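Local coordinates for fructooligosaccharide ABC transporter substrate-binding protein FusA (Streptococcus pneumoniae, PDB 5G5Y) that binds fructooligosaccharides such as kestose, nystose and inulin, with a preference for the longer chains, for import by the FusABC-MsmK ABC transporter, at residues M138-K143 against Y267-K272; F201-N206 against D219-N224; F305-M310 against R424-Q429. One frame throughout, in Å; residues are numbered along the deposited sequence.

Following the chain from the N terminus, residues 138-143 form the first half of contact 1, whose partner 267-272 arrives more than 120 residues later. Inside that long loop, contact 2 closes a much shorter one, joining 201-206 to 219-224 around the small two-stranded sheet 210-212/218-220. The two do not touch; their centres are 22 Å apart. Contact 3 follows in series: 305-310 meets 424-429 after a further 113 residues. Contacts 1 and 3 lie on opposite sides of the chain's centre, consistent with the two-lobed fold of solute-binding proteins, contact 1 pairing strands of a four-stranded sheet and contact 3 tying edge strand 305-306 to the loop before helix 429-455.

Contact 1 (M138-K143 against Y267-K272); sequences MAWINK and YFTWDK
Trp140 and Tyr267 form an antiparallel hydrogen-bonded pair: Trp140 N donates to Tyr267 O at 2.8 Å, and Tyr267 N donates to Trp140 O at 3.0 Å. A further backbone bond runs from Thr269 N to Met138 O. Between these, Ala139 and Phe268 are a non-hydrogen-bonded pair, where the small methyl of Ala139 leaves room for the phenyl ring, CB lying 3.6 Å from Phe268 CE2.

The indole adds a side-chain bond. Trp140 NE1 donates to Thr269 O at 3.1 Å, almost straight (174°) and with the oxygen in the ring plane, although seen from the acceptor the donor stands above the carbonyl plane. The buried N-H is thereby satisfied, which also fixes the rotation of the ring.

Lys272 packs on one face of the indole, and Tyr267 meets Trp140 CB. Lys272 crosses Trp140 at about a right angle, its CB 3.8 Å from the centroid of the six-membered ring in a CH-pi contact over the face. A long extended lysine suits this place: its methylenes spread on the ring while NZ goes on to the carbonyls of Asn279 and Tyr282. In Tyr267, chi1 of 76° sets CG between the backbone N and the carbonyl carbon. Its CE1 lies 3.8 Å from Trp140 CB; the two rings are inclined by 28° and offset, with little overlap. Helix 399-412 touches Trp140 through Trp403.

This is antiparallel pairing within the mixed sheet of one lobe of a solute-binding protein; the turn after the second strand carries Trp270, a residue that binds the oligosaccharide.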
loop_
_atom_site.group_PDB
_atom_site.type_symbol
_atom_site.label_atom_id
_atom_site.label_comp_id
_atom_site.label_asym_id
_atom_site.label_seq_id
_atom_site.Cartn_x
_atom_site.Cartn_y
_atom_site.Cartn_z
ATOM N N MET A 138 10.572 -5.350 3.836
ATOM C CA MET A 138 11.080 -6.473 4.625
ATOM C C MET A 138 12.551 -6.716 4.277
ATOM O O MET A 138 12.947 -6.539 3.118
ATOM C CB MET A 138 10.284 -7.756 4.354
ATOM C CG MET A 138 8.861 -7.689 4.785
ATOM S SD MET A 138 7.852 -9.154 4.474
ATOM C CE MET A 138 8.799 -10.475 5.205
ATOM N N ALA A 139 13.336 -7.086 5.294
ATOM C CA ALA A 139 14.761 -7.437 5.119
ATOM C C ALA A 139 14.859 -8.955 4.947
ATOM O O ALA A 139 14.167 -9.703 5.659
ATOM C CB ALA A 139 15.574 -6.973 6.297
ATOM N N TRP A 140 15.682 -9.369 3.994
ATOM C CA TRP A 140 15.873 -10.764 3.640
ATOM C C TRP A 140 17.359 -11.064 3.697
ATOM O O TRP A 140 18.192 -10.192 3.364
ATOM C CB TRP A 140 15.366 -10.989 2.219
ATOM C CG TRP A 140 13.960 -10.555 2.014
ATOM C CD1 TRP A 140 13.539 -9.335 1.603
ATOM C CD2 TRP A 140 12.786 -11.348 2.192
ATOM N NE1 TRP A 140 12.179 -9.310 1.544
ATOM C CE2 TRP A 140 11.691 -10.533 1.882
ATOM C CE3 TRP A 140 12.560 -12.661 2.597
ATOM C CZ2 TRP A 140 10.367 -10.980 1.957
ATOM C CZ3 TRP A 140 11.221 -13.122 2.658
ATOM C CH2 TRP A 140 10.164 -12.285 2.349
ATOM N N ILE A 141 17.704 -12.281 4.114
ATOM C CA ILE A 141 19.107 -12.652 4.282
ATOM C C ILE A 141 19.403 -13.986 3.563
ATOM O O ILE A 141 18.537 -14.862 3.521
ATOM C CB ILE A 141 19.490 -12.703 5.769
ATOM C CG1 ILE A 141 21.001 -12.930 5.969
ATOM C CG2 ILE A 141 18.666 -13.717 6.536
ATOM C CD1 ILE A 141 21.458 -12.672 7.384
ATOM N N ASN A 142 20.635 -14.111 3.057
ATOM C CA ASN A 142 21.106 -15.335 2.414
ATOM C C ASN A 142 21.482 -16.442 3.410
ATOM O O ASN A 142 22.570 -16.462 4.011
ATOM C CB ASN A 142 22.251 -15.032 1.420
ATOM C CG ASN A 142 22.481 -16.202 0.463
ATOM O OD1 ASN A 142 22.432 -17.334 0.898
ATOM N ND2 ASN A 142 22.680 -15.935 -0.809
ATOM N N LYS A 143 20.532 -17.350 3.620
ATOM C CA LYS A 143 20.721 -18.501 4.502
ATOM C C LYS A 143 21.730 -19.550 3.988
ATOM O O LYS A 143 22.312 -20.223 4.807
ATOM C CB LYS A 143 19.378 -19.220 4.771
ATOM C CG LYS A 143 18.487 -18.546 5.808
ATOM C CD LYS A 143 17.503 -19.519 6.475
ATOM C CE LYS A 143 16.919 -20.577 5.525
ATOM N NZ LYS A 143 15.670 -21.228 6.030
ATOM N N TYR A 267 19.176 -7.864 1.822
ATOM C CA TYR A 267 18.562 -6.856 0.973
ATOM C C TYR A 267 17.098 -6.656 1.393
ATOM O O TYR A 267 16.590 -7.391 2.224
ATOM C CB TYR A 267 18.671 -7.196 -0.535
ATOM C CG TYR A 267 17.714 -8.277 -0.996
ATOM C CD1 TYR A 267 17.945 -9.627 -0.716
ATOM C CD2 TYR A 267 16.547 -7.940 -1.641
ATOM C CE1 TYR A 267 17.048 -10.620 -1.145
ATOM C CE2 TYR A 267 15.630 -8.906 -2.049
ATOM C CZ TYR A 267 15.867 -10.238 -1.800
ATOM O OH TYR A 267 14.920 -11.141 -2.237
ATOM N N PHE A 268 16.474 -5.628 0.836
ATOM C CA PHE A 268 15.089 -5.251 1.176
ATOM C C PHE A 268 14.174 -5.329 -0.039
ATOM O O PHE A 268 14.522 -4.866 -1.116
ATOM C CB PHE A 268 15.042 -3.818 1.762
ATOM C CG PHE A 268 15.899 -3.645 2.964
ATOM C CD1 PHE A 268 17.262 -3.487 2.830
ATOM C CD2 PHE A 268 15.348 -3.658 4.250
ATOM C CE1 PHE A 268 18.080 -3.361 3.942
ATOM C CE2 PHE A 268 16.158 -3.533 5.362
ATOM C CZ PHE A 268 17.530 -3.370 5.212
ATOM N N THR A 269 12.967 -5.836 0.162
ATOM C CA THR A 269 11.917 -5.820 -0.851
ATOM C C THR A 269 10.605 -6.261 -0.248
ATOM O O THR A 269 10.560 -6.702 0.887
ATOM C CB THR A 269 12.275 -6.696 -2.107
ATOM O OG1 THR A 269 11.417 -6.319 -3.179
ATOM C CG2 THR A 269 12.194 -8.142 -1.805
ATOM N N TRP A 270 9.529 -6.094 -0.993
ATOM C CA TRP A 270 8.222 -6.560 -0.542
ATOM C C TRP A 270 8.145 -8.066 -0.417
ATOM O O TRP A 270 7.723 -8.609 0.614
ATOM C CB TRP A 270 7.160 -6.043 -1.468
ATOM C CG TRP A 270 5.741 -6.429 -1.145
ATOM C CD1 TRP A 270 5.081 -7.522 -1.615
ATOM C CD2 TRP A 270 4.796 -5.698 -0.345
ATOM N NE1 TRP A 270 3.779 -7.534 -1.149
ATOM C CE2 TRP A 270 3.577 -6.427 -0.370
ATOM C CE3 TRP A 270 4.860 -4.524 0.391
ATOM C CZ2 TRP A 270 2.445 -6.006 0.297
ATOM C CZ3 TRP A 270 3.721 -4.087 1.058
ATOM C CH2 TRP A 270 2.522 -4.836 1.017
ATOM N N ASP A 271 8.578 -8.740 -1.468
ATOM C CA ASP A 271 8.503 -10.195 -1.548
ATOM C C ASP A 271 9.733 -10.650 -2.266
ATOM O O ASP A 271 9.947 -10.220 -3.393
ATOM C CB ASP A 271 7.209 -10.556 -2.301
ATOM C CG ASP A 271 6.998 -12.058 -2.506
ATOM O OD1 ASP A 271 7.949 -12.880 -2.449
ATOM O OD2 ASP A 271 5.809 -12.418 -2.752
ATOM N N LYS A 272 10.507 -11.524 -1.618
ATOM C CA LYS A 272 11.795 -12.041 -2.152
ATOM C C LYS A 272 11.633 -12.684 -3.549
ATOM O O LYS A 272 12.552 -12.645 -4.399
ATOM C CB LYS A 272 12.412 -13.064 -1.179
ATOM C CG LYS A 272 11.678 -14.406 -1.084
ATOM C CD LYS A 272 12.395 -15.390 -0.187
ATOM C CE LYS A 272 11.778 -16.789 -0.365
ATOM N NZ LYS A 272 12.232 -17.749 0.648
#

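Contact 2 (F201-N206 against D219-N224); sequences FGIGDN and DFTADN. With CA (calcium ion), chain D.
Thr221 and Asp205 meet with their side chains at about a right angle, OG1 of the threonine donating to OD1 of Asp205 at a short 2.5 Å. Chi1 of 55° sets OG1 between the backbone N and the carbonyl carbon. The hydroxyl meets the anti side of the carboxylate, somewhat out of its plane; His209 ND1 also bonds to that same oxygen. A threonine serves doubly here, since its methyl CG2 rests 3.3 Å from Gly204 O while the hydroxyl reaches the acid.

Ile203 likewise crosses Asp219 and Asn224 at about a right angle, laying CG2 3.6 Å from Asn224 ND2. Its methyls thus cover the amide-carboxylate pair behind the metal, in which Asn224 ND2 donates to Asp219 OD2 at 3.2 Å. With that bond and the metal together, both groups are held: Asp219 turns its second oxygen, OD1, and Asn224 its amide oxygen, OD1, to the calcium ion, at 2.4 and 2.3 Å. A water 3.0 Å from Asn224 ND2 accepts its other proton and lies close to the carbonyls of Gly204 and Thr221.

Phe220 O, Asp223 OD1 and a water bonded to Phe220 N are further ligands; of the other waters at the metal, two are too close together for both to be certain. This oxygen-lined calcium site is built from Asp219 and Phe220 of strand 218-220 and the turn leading to helix 225-239, with Asn224 at its N-cap position.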
loop_
_atom_site.group_PDB
_atom_site.type_symbol
_atom_site.label_atom_id
_atom_site.label_comp_id
_atom_site.label_asym_id
_atom_site.label_seq_id
_atom_site.Cartn_x
_atom_site.Cartn_y
_atom_site.Cartn_z
ATOM N N PHE A 201 16.661 0.964 16.886
ATOM C CA PHE A 201 17.197 2.043 17.709
ATOM C C PHE A 201 16.122 2.752 18.474
ATOM O O PHE A 201 16.358 3.785 19.114
ATOM C CB PHE A 201 18.038 2.990 16.828
ATOM C CG PHE A 201 19.189 2.279 16.181
ATOM C CD1 PHE A 201 20.382 2.124 16.871
ATOM C CD2 PHE A 201 19.035 1.643 14.954
ATOM C CE1 PHE A 201 21.417 1.374 16.307
ATOM C CE2 PHE A 201 20.050 0.883 14.399
ATOM C CZ PHE A 201 21.261 0.782 15.070
ATOM N N GLY A 202 14.917 2.186 18.443
ATOM C CA GLY A 202 13.778 2.814 19.039
ATOM C C GLY A 202 13.002 3.617 18.019
ATOM O O GLY A 202 13.592 4.337 17.201
ATOM N N ILE A 203 11.666 3.463 18.063
ATOM C CA ILE A 203 10.716 4.279 17.275
ATOM C C ILE A 203 10.700 3.953 15.786
ATOM O O ILE A 203 9.641 3.589 15.216
ATOM C CB ILE A 203 10.903 5.797 17.495
ATOM C CG1 ILE A 203 10.777 6.090 18.988
ATOM C CG2 ILE A 203 9.844 6.562 16.725
ATOM C CD1 ILE A 203 10.977 7.528 19.403
ATOM N N GLY A 204 11.841 4.148 15.142
ATOM C CA GLY A 204 11.988 3.757 13.757
ATOM C C GLY A 204 11.467 4.797 12.789
ATOM O O GLY A 204 11.430 5.991 13.104
ATOM N N ASP A 205 11.084 4.337 11.609
ATOM C CA ASP A 205 10.807 5.218 10.470
ATOM C C ASP A 205 9.832 4.564 9.482
ATOM O O ASP A 205 9.685 3.345 9.442
ATOM C CB ASP A 205 12.124 5.572 9.769
ATOM C CG ASP A 205 12.003 6.751 8.794
ATOM O OD1 ASP A 205 11.118 7.636 9.012
ATOM O OD2 ASP A 205 12.815 6.790 7.802
ATOM N N ASN A 206 9.179 5.377 8.663
ATOM C CA ASN A 206 8.396 4.840 7.552
ATOM C C ASN A 206 8.368 5.873 6.443
ATOM O O ASN A 206 8.937 6.958 6.621
ATOM C CB ASN A 206 7.006 4.419 8.010
ATOM C CG ASN A 206 6.207 5.551 8.621
ATOM O OD1 ASN A 206 6.242 6.697 8.146
ATOM N ND2 ASN A 206 5.429 5.232 9.647
ATOM N N ASP A 219 4.209 11.582 15.900
ATOM C CA ASP A 219 5.670 11.796 16.011
ATOM C C ASP A 219 6.336 11.775 14.644
ATOM O O ASP A 219 6.196 10.808 13.874
ATOM C CB ASP A 219 6.248 10.716 16.944
ATOM C CG ASP A 219 7.757 10.873 17.224
ATOM O OD1 ASP A 219 8.304 11.979 17.109
ATOM O OD2 ASP A 219 8.395 9.869 17.598
ATOM N N PHE A 220 7.042 12.860 14.312
ATOM C CA PHE A 220 7.845 12.914 13.084
ATOM C C PHE A 220 9.122 12.134 13.338
ATOM O O PHE A 220 9.850 12.431 14.278
ATOM C CB PHE A 220 8.144 14.347 12.681
ATOM C CG PHE A 220 8.771 14.478 11.335
ATOM C CD1 PHE A 220 8.012 14.324 10.204
ATOM C CD2 PHE A 220 10.129 14.801 11.215
ATOM C CE1 PHE A 220 8.578 14.488 8.949
ATOM C CE2 PHE A 220 10.703 14.940 9.951
ATOM C CZ PHE A 220 9.908 14.786 8.837
ATOM N N THR A 221 9.363 11.085 12.573
ATOM C CA THR A 221 10.434 10.170 12.913
ATOM C C THR A 221 11.818 10.689 12.537
ATOM O O THR A 221 12.810 10.302 13.133
ATOM C CB THR A 221 10.219 8.821 12.235
ATOM O OG1 THR A 221 10.074 9.042 10.841
ATOM C CG2 THR A 221 8.973 8.129 12.782
ATOM N N ALA A 222 11.889 11.564 11.548
ATOM C CA ALA A 222 13.169 11.942 11.011
ATOM C C ALA A 222 13.874 13.134 11.701
ATOM O O ALA A 222 14.893 13.588 11.202
ATOM C CB ALA A 222 13.033 12.158 9.521
ATOM N N ASP A 223 13.373 13.605 12.841
ATOM C CA ASP A 223 14.143 14.514 13.727
ATOM C C ASP A 223 14.401 13.921 15.126
ATOM O O ASP A 223 14.741 14.656 16.031
ATOM C CB ASP A 223 13.432 15.864 13.837
ATOM C CG ASP A 223 12.118 15.784 14.617
ATOM O OD1 ASP A 223 11.648 14.633 14.883
ATOM O OD2 ASP A 223 11.588 16.872 14.949
ATOM N N ASN A 224 14.236 12.599 15.291
ATOM C CA ASN A 224 14.424 11.937 16.586
ATOM C C ASN A 224 15.912 11.547 16.755
ATOM O O ASN A 224 16.562 11.154 15.791
ATOM C CB ASN A 224 13.603 10.640 16.643
ATOM C CG ASN A 224 12.110 10.885 16.736
ATOM O OD1 ASN A 224 11.643 11.977 17.156
ATOM N ND2 ASN A 224 11.340 9.867 16.412
HETATM CA CA CA D . 10.077 13.483 16.400
HETATM O O HOH W 1 12.742 7.778 14.827
HETATM O O HOH W 2 8.001 14.995 16.110
HETATM O O HOH W 3 9.690 13.471 18.692
HETATM O O HOH W 4 10.761 15.252 18.000
#

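Contact 3 (F305-M310 against R424-Q429); sequences FARDKM and RVFMTQ
Side by side but well apart, the backbones of 305-307 and 424-426 advance in step, Phe305 facing Arg424 and Arg307 facing Phe426 with their CA atoms 8.2 and 8.6 Å apart, a gap that side chains have to bridge; beyond these residues the two chains part.

Arg307 does most of this bridging. Its NH1 donates to Arg424 O at 2.8 Å, nearly straight (163°) and with the oxygen in the guanidinium plane; NH2 makes a weak second bond to the same oxygen at 3.3 Å. The carbonyl is thus held mainly by NH1, a geometry for which the flat guanidinium, with N-H groups fanned along its edge, is well suited. The guanidinium has other partners as well: Leu108 O for NH1, and Asp69, at the start of helix 69-77, in a salt bridge with NH2. This surrounding polarity probably steadies the positive charge.

The arginine chain then lies over Phe426. The bend at chi3 (-40°) turns NE so that it stands over one face of the phenyl ring, offset toward the rim, while CD packs 3.4 Å from Phe426 CD2. Guanidinium and ring planes are only 19° apart. The ring gives CD and NE a flat apolar surface, while the guanidinium sits over Phe426 CB; on the helix 69-77 side Phe426 also touches Asp69 and Met73. Phe305 adds a looser apolar contact, CD2 lying 4.3 Å from Arg424 CB.

Beyond Arg307 comes a classic beta bulge, with Lys309 and Met310 paired opposite Phe119. The contact therefore joins the loop before helix 429-455 to the region of edge strand 305-306, where the chain turns into the bulge that bears the substrate-binding Lys309.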
loop_
_atom_site.group_PDB
_atom_site.type_symbol
_atom_site.label_atom_id
_atom_site.label_comp_id
_atom_site.label_asym_id
_atom_site.label_seq_id
_atom_site.Cartn_x
_atom_site.Cartn_y
_atom_site.Cartn_z
ATOM N N PHE A 305 -7.095 0.777 1.152
ATOM C CA PHE A 305 -8.198 1.739 1.131
ATOM C C PHE A 305 -7.967 2.782 0.084
ATOM O O PHE A 305 -6.867 3.339 -0.022
ATOM C CB PHE A 305 -8.379 2.400 2.490
ATOM C CG PHE A 305 -9.500 3.407 2.534
ATOM C CD1 PHE A 305 -10.833 3.002 2.606
ATOM C CD2 PHE A 305 -9.211 4.780 2.469
ATOM C CE1 PHE A 305 -11.849 3.955 2.701
ATOM C CE2 PHE A 305 -10.222 5.714 2.510
ATOM C CZ PHE A 305 -11.549 5.294 2.608
ATOM N N ALA A 306 -8.962 2.993 -0.750
ATOM C CA ALA A 306 -8.961 4.150 -1.655
ATOM C C ALA A 306 -10.271 4.812 -1.551
ATOM O O ALA A 306 -11.306 4.163 -1.732
ATOM C CB ALA A 306 -8.681 3.711 -3.081
ATOM N N ARG A 307 -10.253 6.117 -1.263
ATOM C CA ARG A 307 -11.456 6.851 -0.961
ATOM C C ARG A 307 -12.467 6.867 -2.119
ATOM O O ARG A 307 -13.676 6.831 -1.882
ATOM C CB ARG A 307 -11.131 8.317 -0.604
ATOM C CG ARG A 307 -12.042 8.850 0.468
ATOM C CD ARG A 307 -11.675 10.234 0.967
ATOM N NE ARG A 307 -10.243 10.477 1.129
ATOM C CZ ARG A 307 -9.505 10.182 2.198
ATOM N NH1 ARG A 307 -10.035 9.597 3.262
ATOM N NH2 ARG A 307 -8.192 10.487 2.182
ATOM N N ASP A 308 -11.953 6.923 -3.350
ATOM C CA ASP A 308 -12.782 7.077 -4.529
ATOM C C ASP A 308 -12.519 6.045 -5.610
ATOM O O ASP A 308 -11.514 6.100 -6.332
ATOM C CB ASP A 308 -12.607 8.485 -5.093
ATOM C CG ASP A 308 -13.214 8.648 -6.452
ATOM O OD1 ASP A 308 -14.241 7.968 -6.792
ATOM O OD2 ASP A 308 -12.658 9.493 -7.188
ATOM N N LYS A 309 -13.420 5.092 -5.712
ATOM C CA LYS A 309 -13.534 4.282 -6.893
ATOM C C LYS A 309 -14.873 4.451 -7.606
ATOM O O LYS A 309 -15.168 3.677 -8.516
ATOM C CB LYS A 309 -13.278 2.818 -6.568
ATOM C CG LYS A 309 -11.853 2.481 -6.253
ATOM C CD LYS A 309 -10.848 2.754 -7.354
ATOM C CE LYS A 309 -9.460 2.438 -6.842
ATOM N NZ LYS A 309 -8.549 2.190 -7.969
ATOM N N MET A 310 -15.681 5.420 -7.189
ATOM C CA MET A 310 -16.898 5.801 -7.925
ATOM C C MET A 310 -17.427 7.088 -7.387
ATOM O O MET A 310 -17.504 7.242 -6.185
ATOM C CB MET A 310 -17.998 4.769 -7.786
ATOM C CG MET A 310 -19.150 4.944 -8.762
ATOM S SD MET A 310 -19.564 3.360 -9.472
ATOM C CE MET A 310 -20.997 3.772 -10.497
ATOM N N ARG A 424 -5.932 7.424 7.273
ATOM C CA ARG A 424 -6.048 8.047 5.938
ATOM C C ARG A 424 -7.148 9.133 5.891
ATOM O O ARG A 424 -8.058 9.010 5.099
ATOM C CB ARG A 424 -6.424 6.947 4.907
ATOM C CG ARG A 424 -5.372 5.902 4.604
ATOM C CD ARG A 424 -4.088 6.618 4.273
ATOM N NE ARG A 424 -3.137 5.794 3.553
ATOM C CZ ARG A 424 -1.811 5.937 3.629
ATOM N NH1 ARG A 424 -1.244 6.856 4.400
ATOM N NH2 ARG A 424 -1.037 5.132 2.921
ATOM N N VAL A 425 -7.037 10.175 6.712
ATOM C CA VAL A 425 -8.104 11.153 6.883
ATOM C C VAL A 425 -8.287 11.971 5.615
ATOM O O VAL A 425 -7.357 12.132 4.870
ATOM C CB VAL A 425 -7.836 12.101 8.074
ATOM C CG1 VAL A 425 -8.059 11.350 9.373
ATOM C CG2 VAL A 425 -6.430 12.711 8.000
ATOM N N PHE A 426 -9.494 12.487 5.412
ATOM C CA PHE A 426 -9.849 13.404 4.359
ATOM C C PHE A 426 -9.733 14.864 4.864
ATOM O O PHE A 426 -10.529 15.305 5.665
ATOM C CB PHE A 426 -11.324 13.115 3.961
ATOM C CG PHE A 426 -11.735 13.621 2.622
ATOM C CD1 PHE A 426 -11.012 14.549 1.905
ATOM C CD2 PHE A 426 -12.941 13.149 2.068
ATOM C CE1 PHE A 426 -11.435 14.972 0.644
ATOM C CE2 PHE A 426 -13.367 13.572 0.826
ATOM C CZ PHE A 426 -12.628 14.476 0.110
ATOM N N MET A 427 -8.760 15.610 4.374
ATOM C CA MET A 427 -8.470 16.945 4.871
ATOM C C MET A 427 -9.182 18.022 4.021
ATOM O O MET A 427 -9.590 17.785 2.884
ATOM C CB MET A 427 -6.951 17.207 4.852
ATOM C CG MET A 427 -6.147 16.338 5.816
ATOM S SD MET A 427 -4.428 16.871 5.901
ATOM C CE MET A 427 -3.717 15.714 7.078
ATOM N N THR A 428 -9.286 19.217 4.576
ATOM C CA THR A 428 -9.769 20.345 3.788
ATOM C C THR A 428 -8.824 20.670 2.653
ATOM O O THR A 428 -7.614 20.314 2.668
ATOM C CB THR A 428 -9.939 21.610 4.622
ATOM O OG1 THR A 428 -8.671 22.009 5.172
ATOM C CG2 THR A 428 -10.956 21.401 5.699
ATOM N N GLN A 429 -9.351 21.422 1.678
ATOM C CA GLN A 429 -8.523 21.840 0.535
ATOM C C GLN A 429 -7.311 22.650 1.008
ATOM O O GLN A 429 -6.197 22.404 0.576
ATOM C CB GLN A 429 -9.376 22.625 -0.500
ATOM C CG GLN A 429 -8.778 22.692 -1.909
ATOM C CD GLN A 429 -9.829 22.525 -3.033
ATOM O OE1 GLN A 429 -10.977 22.983 -2.926
ATOM N NE2 GLN A 429 -9.437 21.831 -4.103
#